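Local coordinates for probable endonuclease 4 (Thermotoga maritima, PDB 4HNO), which probably cleaves phosphodiester bonds at apurinic or apyrimidinic sites in DNA during base excision repair, leaving a 3'-hydroxyl and a 5'-terminal sugar phosphate, at residues A[56-59]-A[60-63]; A[194-197]-A[198-201]; A[202-205]-A[206-210]; A[275-278]-A[279-282]. All coordinates share one frame; numbering follows the deposited sequence. Where two conformers were deposited one is given.

How the contacts relate
All four contacts are local, pairing residues three to five positions apart on outer helices of one TIM barrel, and together they sample a helix start, two helix ends and a helix interior. Contacts 2 and 3 divide helix 195-208 between them, their centres about 12 Å apart. Contact 1, on helix 49-61, is remote from both, with centres about 37 and 34 Å away. Contact 4, on helix 268-284, lies about 21 Å from contact 2 and 26 Å from contact 1, centre to centre. None forms the metal site, yet the side chains of Leu-201 and Ile-205 come within about 13 and 14 Å of a bound zinc, and Ile-275 within about 12 Å of the side chain of metal-binding Glu-263.

Contact 1: residues A[56-59]-A[60-63]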
loop_
_atom_site.group_PDB
_atom_site.type_symbol
_atom_site.label_atom_id
_atom_site.label_comp_id
_atom_site.label_asym_id
_atom_site.label_seq_id
_atom_site.Cartn_x
_atom_site.Cartn_y
_atom_site.Cartn_z
ATOM N N LYS A 56 -4.193 15.124 14.323
ATOM C CA LYS A 56 -3.303 16.118 13.747
ATOM C C LYS A 56 -2.337 16.668 14.800
ATOM O O LYS A 56 -1.170 16.931 14.500
ATOM C CB LYS A 56 -4.091 17.259 13.124
ATOM C CG LYS A 56 -4.847 16.824 11.881
ATOM C CD LYS A 56 -5.799 17.884 11.417
ATOM C CE LYS A 56 -6.528 17.429 10.164
ATOM N NZ LYS A 56 -7.500 18.439 9.770
ATOM N N ARG A 57 -2.811 16.852 16.023
ATOM C CA ARG A 57 -1.968 17.362 17.094
ATOM C C ARG A 57 -0.813 16.398 17.363
ATOM O O ARG A 57 0.329 16.805 17.511
ATOM C CB ARG A 57 -2.810 17.577 18.339
ATOM C CG ARG A 57 -2.066 18.318 19.412
ATOM C CD ARG A 57 -2.933 18.716 20.533
ATOM N NE ARG A 57 -3.488 17.603 21.291
ATOM C CZ ARG A 57 -4.789 17.369 21.464
ATOM N NH1 ARG A 57 -5.707 18.115 20.857
ATOM N NH2 ARG A 57 -5.180 16.350 22.215
ATOM N N GLU A 58 -1.130 15.114 17.433
ATOM C CA GLU A 58 -0.124 14.096 17.680
ATOM C C GLU A 58 0.852 13.945 16.518
ATOM O O GLU A 58 2.028 13.696 16.719
ATOM C CB GLU A 58 -0.805 12.790 18.038
ATOM C CG GLU A 58 -1.453 12.811 19.408
ATOM C CD GLU A 58 -0.444 12.796 20.547
ATOM O OE1 GLU A 58 0.559 12.064 20.458
ATOM O OE2 GLU A 58 -0.649 13.522 21.534
ATOM N N MET A 59 0.352 14.088 15.286
ATOM C CA MET A 59 1.225 14.105 14.127
ATOM C C MET A 59 2.251 15.221 14.249
ATOM O O MET A 59 3.436 15.043 13.940
ATOM C CB MET A 59 0.416 14.281 12.842
ATOM C CG MET A 59 -0.364 13.054 12.439
ATOM S SD MET A 59 0.668 11.739 11.757
ATOM C CE MET A 59 1.043 12.415 10.147
ATOM N N LYS A 60 1.796 16.383 14.684
ATOM C CA LYS A 60 2.687 17.521 14.838
ATOM C C LYS A 60 3.683 17.263 15.975
ATOM O O LYS A 60 4.886 17.460 15.815
ATOM C CB LYS A 60 1.887 18.798 15.097
ATOM C CG LYS A 60 2.742 20.043 15.094
ATOM C CD LYS A 60 1.924 21.270 15.450
ATOM C CE LYS A 60 2.738 22.547 15.508
ATOM N NZ LYS A 60 3.235 22.963 14.191
ATOM N N LYS A 61 3.177 16.803 17.114
ATOM C CA LYS A 61 4.026 16.559 18.271
ATOM C C LYS A 61 5.173 15.626 17.925
ATOM O O LYS A 61 6.312 15.851 18.323
ATOM C CB LYS A 61 3.199 15.951 19.403
ATOM C CG LYS A 61 4.012 15.532 20.596
ATOM C CD LYS A 61 3.173 14.911 21.692
ATOM C CE LYS A 61 4.033 14.420 22.840
ATOM N NZ LYS A 61 3.213 13.735 23.874
ATOM N N HIS A 62 4.866 14.561 17.191
ATOM C CA HIS A 62 5.849 13.532 16.885
ATOM C C HIS A 62 6.587 13.777 15.588
ATOM O O HIS A 62 7.429 12.973 15.202
ATOM C CB HIS A 62 5.194 12.163 16.933
ATOM C CG HIS A 62 4.881 11.762 18.332
ATOM N ND1 HIS A 62 5.865 11.409 19.231
ATOM C CD2 HIS A 62 3.715 11.750 19.017
ATOM C CE1 HIS A 62 5.310 11.155 20.401
ATOM N NE2 HIS A 62 4.009 11.359 20.302
ATOM N N GLY A 63 6.303 14.889 14.925
ATOM C CA GLY A 63 7.063 15.287 13.765
ATOM C C GLY A 63 6.930 14.345 12.586
ATOM O O GLY A 63 7.850 14.238 11.790
HETATM O O HOH W 1 2.213 11.532 22.446
HETATM O O HOH W 2 0.567 14.375 23.927
#
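Glu-58 meets Lys-61 and His-62 near the end of helix 49-61, its side chain running alongside each of theirs. The direct contacts include no side-chain hydrogen bond: Glu-58 OE1 lies in the plane of the imidazole at its edge, 3.5 Å from His-62 CD2, with carboxylate and ring planes 48° apart. The bend in Glu-58 (chi2 -72°) turns the carboxylate back toward these neighbours. One face of the ring receives CG of Lys-61, offset toward the rim.

Polar links run through water. One molecule donates to Glu-58 OE1 (2.6 Å) and accepts from Lys-61 NZ (2.8 Å), while His-62 NE2 is also hydrogen-bonded to it. A second donates to Glu-58 OE2 (2.8 Å) and accepts from Lys-61 NZ (2.7 Å). The opposite charges therefore face each other through solvent, Glu-58 OE2 and Lys-61 NZ being 4.5 Å apart, too far for a salt bridge.

In the backbone, His-62 N donates to Glu-58 O at 3.0 Å. Buried Met-59 packs on Pro-21 of helix 20-26 and on Trp-66. Gly-63, with positive phi, closes the helix in a Schellman motif, within the beta-alpha-beta unit formed with strands 31-34 and 69-72 of the TIM barrel.

Contact 2: residues A[194-197]-A[198-201]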
loop_
_atom_site.group_PDB
_atom_site.type_symbol
_atom_site.label_atom_id
_atom_site.label_comp_id
_atom_site.label_asym_id
_atom_site.label_seq_id
_atom_site.Cartn_x
_atom_site.Cartn_y
_atom_site.Cartn_z
ATOM N N LYS A 194 17.644 -10.582 -6.762
ATOM C CA LYS A 194 18.793 -10.436 -7.637
ATOM C C LYS A 194 18.843 -8.982 -8.118
ATOM O O LYS A 194 17.820 -8.381 -8.425
ATOM C CB LYS A 194 18.702 -11.403 -8.835
ATOM C CG LYS A 194 18.741 -12.882 -8.433
ATOM C CD LYS A 194 18.883 -13.822 -9.630
ATOM C CE LYS A 194 20.349 -14.119 -9.968
ATOM N NZ LYS A 194 20.508 -14.974 -11.192
ATOM N N LYS A 195 20.040 -8.415 -8.202
ATOM C CA LYS A 195 20.138 -7.013 -8.577
ATOM C C LYS A 195 19.529 -6.766 -9.964
ATOM O O LYS A 195 18.912 -5.718 -10.183
ATOM C CB LYS A 195 21.582 -6.496 -8.492
ATOM C CG LYS A 195 22.560 -7.163 -9.427
ATOM C CD LYS A 195 23.942 -6.528 -9.312
ATOM C CE LYS A 195 24.971 -7.299 -10.116
ATOM N NZ LYS A 195 24.631 -7.338 -11.562
ATOM N N GLU A 196 19.664 -7.730 -10.880
ATOM C CA GLU A 196 19.086 -7.575 -12.210
ATOM C C GLU A 196 17.552 -7.522 -12.139
ATOM O O GLU A 196 16.922 -6.850 -12.948
ATOM C CB GLU A 196 19.538 -8.682 -13.152
ATOM C CG GLU A 196 21.030 -8.663 -13.455
ATOM C CD GLU A 196 21.874 -9.290 -12.352
ATOM O OE1 GLU A 196 21.303 -9.896 -11.415
ATOM O OE2 GLU A 196 23.117 -9.179 -12.428
ATOM N N GLY A 197 16.973 -8.234 -11.177
ATOM C CA GLY A 197 15.538 -8.202 -10.962
ATOM C C GLY A 197 15.062 -6.859 -10.432
ATOM O O GLY A 197 14.024 -6.347 -10.840
ATOM N N VAL A 198 15.814 -6.285 -9.509
ATOM C CA VAL A 198 15.469 -4.963 -9.012
ATOM C C VAL A 198 15.620 -3.915 -10.110
ATOM O O VAL A 198 14.759 -3.044 -10.269
ATOM C CB VAL A 198 16.264 -4.573 -7.760
ATOM C CG1 VAL A 198 15.787 -3.217 -7.222
ATOM C CG2 VAL A 198 16.144 -5.636 -6.685
ATOM N N GLU A 199 16.687 -4.003 -10.894
ATOM C CA GLU A 199 16.875 -3.082 -11.998
ATOM C C GLU A 199 15.700 -3.173 -12.968
ATOM O O GLU A 199 15.185 -2.158 -13.426
ATOM C CB GLU A 199 18.200 -3.365 -12.701
ATOM C CG GLU A 199 19.405 -2.986 -11.857
ATOM C CD GLU A 199 20.723 -3.532 -12.372
ATOM O OE1 GLU A 199 20.725 -4.435 -13.241
ATOM O OE2 GLU A 199 21.769 -3.052 -11.886
ATOM N N ALA A 200 15.268 -4.397 -13.272
ATOM C CA ALA A 200 14.141 -4.594 -14.180
ATOM C C ALA A 200 12.858 -4.008 -13.616
ATOM O O ALA A 200 12.076 -3.394 -14.341
ATOM C CB ALA A 200 13.957 -6.075 -14.510
ATOM N N LEU A 201 12.648 -4.193 -12.318
ATOM C CA LEU A 201 11.473 -3.634 -11.650
ATOM C C LEU A 201 11.486 -2.109 -11.763
ATOM O O LEU A 201 10.476 -1.486 -12.114
ATOM C CB LEU A 201 11.462 -4.087 -10.194
ATOM C CG LEU A 201 10.392 -3.441 -9.313
ATOM C CD1 LEU A 201 9.002 -3.756 -9.812
ATOM C CD2 LEU A 201 10.586 -3.871 -7.891
HETATM O O HOH W 3 23.150 -5.634 -13.050
#
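Lys-194 O accepts from Val-198 N at 3.1 Å, the first of four regular i to i+4 bonds joining 194-197 to 198-201 at the start of helix 195-208. Lys-194 occupies the N-cap position, and the series continues through Glu-199 N to Lys-195 O and Ala-200 N to Glu-196 O, ending with Leu-201 N on Gly-197 O (3.0 Å).

Among the side chains, Glu-199 does most of the touching. Its CG is anti to the carbonyl carbon (chi1 -70°), which lays the chain back over the preceding turn with CG 3.2 Å from Lys-195 O. Extended from there, it carries OE1 to within 3.7 Å of Glu-196 CA. A water completes the link, accepting from Lys-195 NZ (2.7 Å) and donating to Glu-199 OE1 (2.7 Å). In the same conformer of Lys-195, one of two, NZ lies 2.5 Å from Glu-196 OE2, above the carboxylate plane, a distance so short that the details of this salt bridge are doubtful. On the inner side, Val-198 packs against Ile-192, Val-248 and Phe-252.

One ammonium may thus serve two acids, Glu-196 directly and Glu-199 through water, and ease the repulsion between them. The carboxylates also stand near the start of the helix, where its dipole would probably favour negative charge. Since Lys-195 has a second conformer, this surface network is best read as one of its states.

Contact 3: residues A[202-205]-A[206-210]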
loop_
_atom_site.group_PDB
_atom_site.type_symbol
_atom_site.label_atom_id
_atom_site.label_comp_id
_atom_site.label_asym_id
_atom_site.label_seq_id
_atom_site.Cartn_x
_atom_site.Cartn_y
_atom_site.Cartn_z
ATOM N N LEU A 202 12.617 -1.498 -11.438
ATOM C CA LEU A 202 12.720 -0.047 -11.500
ATOM C C LEU A 202 12.539 0.473 -12.918
ATOM O O LEU A 202 11.875 1.484 -13.132
ATOM C CB LEU A 202 14.055 0.425 -10.910
ATOM C CG LEU A 202 14.183 0.248 -9.398
ATOM C CD1 LEU A 202 15.614 0.468 -8.949
ATOM C CD2 LEU A 202 13.251 1.189 -8.664
ATOM N N ASN A 203 13.122 -0.220 -13.891
ATOM C CA ASN A 203 12.931 0.174 -15.276
ATOM C C ASN A 203 11.459 0.100 -15.671
ATOM O O ASN A 203 10.952 0.955 -16.392
ATOM C CB ASN A 203 13.778 -0.698 -16.191
ATOM C CG ASN A 203 15.248 -0.399 -16.064
ATOM O OD1 ASN A 203 15.644 0.682 -15.626
ATOM N ND2 ASN A 203 16.072 -1.356 -16.440
ATOM N N GLU A 204 10.785 -0.940 -15.210
ATOM C CA GLU A 204 9.377 -1.112 -15.502
ATOM C C GLU A 204 8.524 0.019 -14.871
ATOM O O GLU A 204 7.656 0.602 -15.522
ATOM C CB GLU A 204 8.977 -2.507 -15.028
ATOM C CG GLU A 204 7.601 -2.932 -15.418
ATOM C CD GLU A 204 7.336 -4.416 -15.133
ATOM O OE1 GLU A 204 8.192 -5.308 -15.317
ATOM O OE2 GLU A 204 6.220 -4.663 -14.706
ATOM N N ILE A 205 8.790 0.347 -13.612
ATOM C CA ILE A 205 8.111 1.455 -12.954
ATOM C C ILE A 205 8.367 2.758 -13.694
ATOM O O ILE A 205 7.443 3.530 -13.936
ATOM C CB ILE A 205 8.509 1.519 -11.464
ATOM C CG1 ILE A 205 7.950 0.288 -10.733
ATOM C CG2 ILE A 205 7.992 2.799 -10.823
ATOM C CD1 ILE A 205 8.449 0.113 -9.333
ATOM N N GLU A 206 9.609 3.020 -14.064
ATOM C CA GLU A 206 9.925 4.249 -14.753
ATOM C C GLU A 206 9.189 4.346 -16.087
ATOM O O GLU A 206 8.696 5.419 -16.452
ATOM C CB GLU A 206 11.438 4.363 -14.943
ATOM C CG GLU A 206 11.842 5.535 -15.801
ATOM C CD GLU A 206 11.580 6.903 -15.216
ATOM O OE1 GLU A 206 11.153 7.053 -14.048
ATOM O OE2 GLU A 206 11.825 7.857 -15.975
ATOM N N SER A 207 9.136 3.239 -16.825
ATOM C CA SER A 207 8.472 3.232 -18.116
ATOM C C SER A 207 6.954 3.373 -18.026
ATOM O O SER A 207 6.327 4.094 -18.796
ATOM C CB SER A 207 8.800 1.937 -18.859
ATOM O OG SER A 207 8.037 1.862 -20.048
ATOM N N LEU A 208 6.364 2.647 -17.087
ATOM C CA LEU A 208 4.913 2.572 -17.007
ATOM C C LEU A 208 4.298 3.777 -16.304
ATOM O O LEU A 208 3.193 4.185 -16.647
ATOM C CB LEU A 208 4.493 1.299 -16.269
ATOM C CG LEU A 208 4.798 -0.030 -16.942
ATOM C CD1 LEU A 208 4.412 -1.153 -16.022
ATOM C CD2 LEU A 208 4.074 -0.179 -18.258
ATOM N N PHE A 209 4.989 4.308 -15.299
ATOM C CA PHE A 209 4.418 5.351 -14.432
ATOM C C PHE A 209 5.301 6.576 -14.281
ATOM O O PHE A 209 4.798 7.673 -14.033
ATOM C CB PHE A 209 4.170 4.815 -13.015
ATOM C CG PHE A 209 3.560 3.446 -12.972
ATOM C CD1 PHE A 209 4.319 2.355 -12.573
ATOM C CD2 PHE A 209 2.238 3.236 -13.320
ATOM C CE1 PHE A 209 3.784 1.087 -12.535
ATOM C CE2 PHE A 209 1.709 1.939 -13.292
ATOM C CZ PHE A 209 2.486 0.881 -12.895
ATOM N N GLY A 210 6.610 6.372 -14.353
ATOM C CA GLY A 210 7.576 7.336 -13.865
ATOM C C GLY A 210 7.814 7.059 -12.390
ATOM O O GLY A 210 6.876 6.829 -11.615
#
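Ile-205 O accepts two backbone bonds at the end of helix 195-208, from Phe-209 N (2.9 Å) in ordinary helical spacing and from Gly-210 N (3.0 Å) one residue further on, the latter less straight, with an N-H...O angle of 133°. Glu-204 and Leu-208 run alongside each other on one flank. The methyl CD1 of Leu-208 rests 3.7 Å from Glu-204 CG, while its own CG lies 3.3 Å from Glu-204 O. An extended chain carries the Glu-204 carboxylate past this contact to a hydrogen bond with Tyr-190.

Ile-205 and Phe-209 cross obliquely on the buried flank. The branch that touches is CG2, anti to the backbone N of Ile-205, and it approaches Phe-209 CD1 at 4.1 Å. Leu-208 CB lies over the centre of one face of the phenyl ring, 3.7 Å above its plane, so the ring is bordered by both its sequence neighbour and the previous turn. Glu-206 bends at chi2 (67°) and its OE1 accepts from Leu-211 N, tying the last turn to the chain that leaves it.

Around this helix end, Leu-208 and Phe-209 lean on helix 160-169, whereas Leu-202 reaches helix 253-256 and, with Ile-205, packs on Leu-211, just before strand 214-222.

Contact 4: residues A[275-278]-A[279-282]; sequences IKKV and FEII
Ile-275 and Phe-279 pack closely along helix 268-284, side by side and pointing the same way, the isoleucine buried and the phenyl ring toward the margin of the packed face. It is the CG2 branch of the isoleucine that touches, 3.7 Å from Phe-279 CE1, while Phe-279 CD1 approaches Ile-275 O at 3.3 Å. One turn along, Val-278 meets Ile-282 more lightly, with CG1 and CD1 respectively 4.1 Å apart. Here Ile-282 CG1 is anti to the carbonyl carbon (chi1 -70°), which folds it back to 3.4 Å from Val-278 O.

The flank nearer solvent is looser and charged. Lys-277 and Glu-280 cross at about a right angle, and the lysine's NZ remains 4.4 Å from Glu-280 OE1, beyond a salt bridge. In the conformer described, one of two, Lys-277 NZ instead forms a salt bridge with Glu-243 of helix 242-250. Glu-280 lies back along the preceding turn, its CG 3.2 Å from Lys-276 O.

Ile-275, Val-278 and Phe-279 all touch Ile-7 of strand 7-10, and Ile-275 and Val-278 also reach strand 260-262. Ile-281 and Ile-282 turn to Phe-250 of helix 242-250. An amphipathic outer helix with an apolar face laid on parallel strands is characteristic of the TIM barrel.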
loop_
_atom_site.group_PDB
_atom_site.type_symbol
_atom_site.label_atom_id
_atom_site.label_comp_id
_atom_site.label_asym_id
_atom_site.label_seq_id
_atom_site.Cartn_x
_atom_site.Cartn_y
_atom_site.Cartn_z
ATOM N N ILE A 275 11.577 -3.871 12.114
ATOM C CA ILE A 275 12.302 -2.652 11.811
ATOM C C ILE A 275 13.758 -2.814 12.246
ATOM O O ILE A 275 14.676 -2.461 11.508
ATOM C CB ILE A 275 11.636 -1.422 12.474
ATOM C CG1 ILE A 275 10.296 -1.151 11.778
ATOM C CG2 ILE A 275 12.536 -0.210 12.383
ATOM C CD1 ILE A 275 9.522 0.023 12.355
ATOM N N LYS A 276 13.988 -3.371 13.429
ATOM C CA LYS A 276 15.352 -3.641 13.859
ATOM C C LYS A 276 16.051 -4.568 12.872
ATOM O O LYS A 276 17.223 -4.367 12.578
ATOM C CB LYS A 276 15.347 -4.257 15.249
ATOM C CG LYS A 276 15.077 -3.255 16.352
ATOM C CD LYS A 276 15.099 -3.908 17.727
ATOM C CE LYS A 276 14.688 -2.927 18.817
ATOM N NZ LYS A 276 13.258 -2.520 18.699
ATOM N N LYS A 277 15.348 -5.587 12.376
ATOM C CA LYS A 277 15.925 -6.510 11.399
ATOM C C LYS A 277 16.329 -5.782 10.116
ATOM O O LYS A 277 17.379 -6.065 9.550
ATOM C CB LYS A 277 14.934 -7.634 11.098
ATOM C CG LYS A 277 15.419 -8.681 10.108
ATOM C CD LYS A 277 16.609 -9.445 10.644
ATOM C CE LYS A 277 16.733 -10.801 9.977
ATOM N NZ LYS A 277 17.806 -11.614 10.606
ATOM N N VAL A 278 15.493 -4.869 9.634
ATOM C CA VAL A 278 15.847 -4.099 8.453
ATOM C C VAL A 278 17.171 -3.368 8.658
ATOM O O VAL A 278 18.056 -3.415 7.806
ATOM C CB VAL A 278 14.721 -3.119 8.075
ATOM C CG1 VAL A 278 15.191 -2.122 7.032
ATOM C CG2 VAL A 278 13.509 -3.912 7.589
ATOM N N PHE A 279 17.316 -2.696 9.788
ATOM C CA PHE A 279 18.561 -2.004 10.046
ATOM C C PHE A 279 19.729 -2.962 10.262
ATOM O O PHE A 279 20.858 -2.647 9.876
ATOM C CB PHE A 279 18.380 -0.992 11.175
ATOM C CG PHE A 279 17.548 0.185 10.760
ATOM C CD1 PHE A 279 16.285 0.378 11.279
ATOM C CD2 PHE A 279 18.007 1.058 9.789
ATOM C CE1 PHE A 279 15.506 1.451 10.867
ATOM C CE2 PHE A 279 17.235 2.124 9.378
ATOM C CZ PHE A 279 15.984 2.316 9.918
ATOM N N GLU A 280 19.463 -4.132 10.840
ATOM C CA GLU A 280 20.512 -5.160 10.976
ATOM C C GLU A 280 20.990 -5.589 9.598
ATOM O O GLU A 280 22.187 -5.789 9.393
ATOM C CB GLU A 280 20.009 -6.419 11.683
ATOM C CG GLU A 280 19.646 -6.323 13.144
ATOM C CD GLU A 280 19.037 -7.628 13.647
ATOM O OE1 GLU A 280 19.600 -8.699 13.331
ATOM O OE2 GLU A 280 17.986 -7.592 14.328
ATOM N N ILE A 281 20.062 -5.806 8.675
ATOM C CA ILE A 281 20.429 -6.206 7.329
ATOM C C ILE A 281 21.280 -5.129 6.662
ATOM O O ILE A 281 22.315 -5.426 6.079
ATOM C CB ILE A 281 19.169 -6.520 6.481
ATOM C CG1 ILE A 281 18.497 -7.797 6.999
ATOM C CG2 ILE A 281 19.507 -6.633 5.006
ATOM C CD1 ILE A 281 17.103 -8.006 6.459
ATOM N N ILE A 282 20.837 -3.880 6.742
ATOM C CA ILE A 282 21.604 -2.771 6.185
ATOM C C ILE A 282 23.038 -2.734 6.744
ATOM O O ILE A 282 23.994 -2.526 5.999
ATOM C CB ILE A 282 20.862 -1.437 6.437
ATOM C CG1 ILE A 282 19.593 -1.387 5.573
ATOM C CG2 ILE A 282 21.760 -0.241 6.155
ATOM C CD1 ILE A 282 18.643 -0.241 5.922
#